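Local coordinates for protein malate dehydrogenase (Porphyromonas gingivalis, PDB 3FI9) that probably interconverts malate and oxaloacetate with NAD as the hydride carrier, as a dimeric member of the lactate/malate dehydrogenase superfamily, at residues V14-M19 / L37-P42. Residues are numbered along the deposited sequence; the frame is centred on the assembly and turned at random.
Sequences VGAAGM and LCLYDP
Tyr40, Asp41 and Ala16 bury the most surface where the turn after the first strand of a Rossmann fold meets the end of the second. The carbonyl O of Tyr40 takes two backbone N-H groups of the turn. Gly15 N lies 2.9 Å from Tyr40 O, nearly in line with the C=O bond but with a bent N-H. Ala16 N reaches Tyr40 O at 3.1 Å from a position tilted off the carbonyl plane, yet its N-H points almost straight at the oxygen. One residue further on, the carboxylate of Asp41 takes over: Ala17 N donates to Asp41 OD2 (2.9 Å) from above the carboxylate plane, and Ala17 CB rests 3.3 Å from Asp41 CG. Asp41 CG is anti to the backbone N (chi1 -155°), which turns the carboxylate back over the turn, and its other oxygen, OD1, is held by Phe43 N. Three successive amides are thus satisfied. Gly15, with a positive phi of 92°, adopts a backbone shape in which a side chain would press against the carbonyl O of Val14, and it starts the type I turn to Gly18, the N-cap of helix 19-30. Val14 and Tyr40 form a parallel bridge and their side chains run alongside each other, Val14 CG1 meeting the ring edge at Tyr40 CD2 (3.7 Å). On the other side of the strand, Ala16 CB packs on Leu39 CB at 3.6 Å. The glycine-rich turn and the acidic residue closing the second strand are hallmarks of NAD-binding Rossmann folds; Gly15 to Met19 and Asp41 are predicted to bind NAD, the aspartate probably through the adenosine ribose. Leu47 of helix 44-57 covers Ala16 and Leu39, and strand 10-14 lies between strands 37-40 and 77-82.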
ATOM      1  N   VAL A  14     -10.846  -2.159  11.549  1.00 16.28           N
ATOM      2  CA  VAL A  14     -11.613  -3.385  11.628  1.00 16.75           C
ATOM      3  C   VAL A  14     -11.630  -4.067  10.258  1.00 16.48           C
ATOM      4  O   VAL A  14     -11.833  -3.410   9.260  1.00 16.04           O
ATOM      5  CB  VAL A  14     -13.066  -3.101  12.132  1.00 17.25           C
ATOM      6  CG1 VAL A  14     -13.916  -4.346  12.048  1.00 16.82           C
ATOM      7  CG2 VAL A  14     -13.028  -2.626  13.543  1.00 17.95           C
ATOM      8  N   GLY A  15     -11.381  -5.371  10.208  1.00 14.64           N
ATOM      9  CA  GLY A  15     -11.336  -6.057   8.932  1.00 17.17           C
ATOM     10  C   GLY A  15      -9.924  -6.074   8.390  1.00 16.50           C
ATOM     11  O   GLY A  15      -9.728  -6.158   7.190  1.00 17.04           O
ATOM     12  N   ALA A  16      -8.950  -5.976   9.295  1.00 16.88           N
ATOM     13  CA  ALA A  16      -7.530  -5.795   8.932  1.00 17.41           C
ATOM     14  C   ALA A  16      -6.856  -7.003   8.254  1.00 18.05           C
ATOM     15  O   ALA A  16      -5.787  -6.854   7.651  1.00 16.25           O
ATOM     16  CB  ALA A  16      -6.716  -5.399  10.208  1.00 16.58           C
ATOM     17  N   ALA A  17      -7.455  -8.199   8.354  1.00 18.24           N
ATOM     18  CA  ALA A  17      -6.806  -9.375   7.766  1.00 19.35           C
ATOM     19  C   ALA A  17      -6.961  -9.439   6.250  1.00 19.16           C
ATOM     20  O   ALA A  17      -6.197 -10.124   5.581  1.00 19.64           O
ATOM     21  CB  ALA A  17      -7.311 -10.688   8.408  1.00 19.32           C
ATOM     22  N   GLY A  18      -7.978  -8.748   5.732  1.00 18.99           N
ATOM     23  CA  GLY A  18      -8.261  -8.699   4.306  1.00 18.52           C
ATOM     24  C   GLY A  18      -7.341  -7.844   3.431  1.00 18.45           C
ATOM     25  O   GLY A  18      -6.449  -7.118   3.915  1.00 17.89           O
ATOM     26  N   MET A  19      -7.553  -7.960   2.125  1.00 17.85           N
ATOM     27  CA  MET A  19      -6.779  -7.221   1.149  1.00 17.72           C
ATOM     28  C   MET A  19      -6.963  -5.718   1.317  1.00 17.24           C
ATOM     29  O   MET A  19      -5.987  -4.950   1.320  1.00 15.71           O
ATOM     30  CB  MET A  19      -7.128  -7.704  -0.269  1.00 18.43           C
ATOM     31  CG  MET A  19      -6.645  -9.182  -0.545  1.00 20.99           C
ATOM     32  SD  MET A  19      -4.833  -9.376  -0.482  1.00 21.94           S
ATOM     33  CE  MET A  19      -4.343  -8.175  -1.677  1.00 26.14           C
ATOM     34  N   LEU A  37      -1.501   2.039  16.355  1.00 17.12           N
ATOM     35  CA  LEU A  37      -2.341   1.503  15.286  1.00 16.29           C
ATOM     36  C   LEU A  37      -2.714   0.087  15.668  1.00 15.26           C
ATOM     37  O   LEU A  37      -1.850  -0.751  15.918  1.00 15.60           O
ATOM     38  CB  LEU A  37      -1.532   1.520  13.980  1.00 16.47           C
ATOM     39  CG  LEU A  37      -2.230   0.937  12.761  1.00 15.85           C
ATOM     40  CD1 LEU A  37      -3.370   1.837  12.432  1.00 15.57           C
ATOM     41  CD2 LEU A  37      -1.226   0.780  11.551  1.00 13.08           C
ATOM     42  N   CYS A  38      -4.017  -0.183  15.747  1.00 15.68           N
ATOM     43  CA  CYS A  38      -4.499  -1.476  16.206  1.00 16.37           C
ATOM     44  C   CYS A  38      -5.300  -2.183  15.121  1.00 15.92           C
ATOM     45  O   CYS A  38      -6.211  -1.585  14.518  1.00 14.84           O
ATOM     46  CB  CYS A  38      -5.328  -1.283  17.484  1.00 17.47           C
ATOM     47  SG  CYS A  38      -6.132  -2.767  18.084  1.00 21.69           S
ATOM     48  N   LEU A  39      -4.928  -3.436  14.850  1.00 15.00           N
ATOM     49  CA  LEU A  39      -5.530  -4.208  13.773  1.00 15.47           C
ATOM     50  C   LEU A  39      -6.448  -5.269  14.361  1.00 17.22           C
ATOM     51  O   LEU A  39      -6.009  -6.112  15.192  1.00 17.18           O
ATOM     52  CB  LEU A  39      -4.447  -4.828  12.908  1.00 14.49           C
ATOM     53  CG  LEU A  39      -3.360  -3.901  12.344  1.00 17.52           C
ATOM     54  CD1 LEU A  39      -2.573  -4.715  11.309  1.00 18.25           C
ATOM     55  CD2 LEU A  39      -4.029  -2.664  11.702  1.00 13.08           C
ATOM     56  N   TYR A  40      -7.727  -5.242  13.954  1.00 17.18           N
ATOM     57  CA  TYR A  40      -8.687  -6.215  14.482  1.00 17.44           C
ATOM     58  C   TYR A  40      -9.274  -7.050  13.330  1.00 17.79           C
ATOM     59  O   TYR A  40      -9.638  -6.492  12.289  1.00 16.99           O
ATOM     60  CB  TYR A  40      -9.822  -5.531  15.281  1.00 17.37           C
ATOM     61  CG  TYR A  40     -11.011  -6.475  15.440  1.00 19.30           C
ATOM     62  CD1 TYR A  40     -11.034  -7.436  16.455  1.00 19.73           C
ATOM     63  CD2 TYR A  40     -12.071  -6.443  14.546  1.00 20.99           C
ATOM     64  CE1 TYR A  40     -12.098  -8.309  16.601  1.00 20.07           C
ATOM     65  CE2 TYR A  40     -13.144  -7.333  14.660  1.00 24.41           C
ATOM     66  CZ  TYR A  40     -13.142  -8.280  15.682  1.00 22.14           C
ATOM     67  OH  TYR A  40     -14.204  -9.156  15.780  1.00 20.84           O
ATOM     68  N   ASP A  41      -9.350  -8.370  13.509  1.00 17.78           N
ATOM     69  CA  ASP A  41     -10.082  -9.220  12.604  1.00 19.05           C
ATOM     70  C   ASP A  41     -10.415 -10.480  13.375  1.00 20.94           C
ATOM     71  O   ASP A  41      -9.560 -11.001  14.129  1.00 21.44           O
ATOM     72  CB  ASP A  41      -9.220  -9.586  11.380  1.00 18.01           C
ATOM     73  CG  ASP A  41     -10.039  -9.930  10.154  1.00 20.99           C
ATOM     74  OD1 ASP A  41     -10.592 -11.044  10.151  1.00 21.25           O
ATOM     75  OD2 ASP A  41     -10.106  -9.121   9.158  1.00 22.38           O
ATOM     76  N   PRO A  42     -11.634 -11.014  13.163  1.00 22.36           N
ATOM     77  CA  PRO A  42     -11.965 -12.381  13.699  1.00 23.26           C
ATOM     78  C   PRO A  42     -11.055 -13.458  13.147  1.00 24.11           C
ATOM     79  O   PRO A  42     -10.916 -14.509  13.768  1.00 25.04           O
ATOM     80  CB  PRO A  42     -13.403 -12.632  13.201  1.00 22.47           C
ATOM     81  CG  PRO A  42     -13.588 -11.680  12.047  1.00 23.98           C
ATOM     82  CD  PRO A  42     -12.775 -10.425  12.436  1.00 21.90           C
TER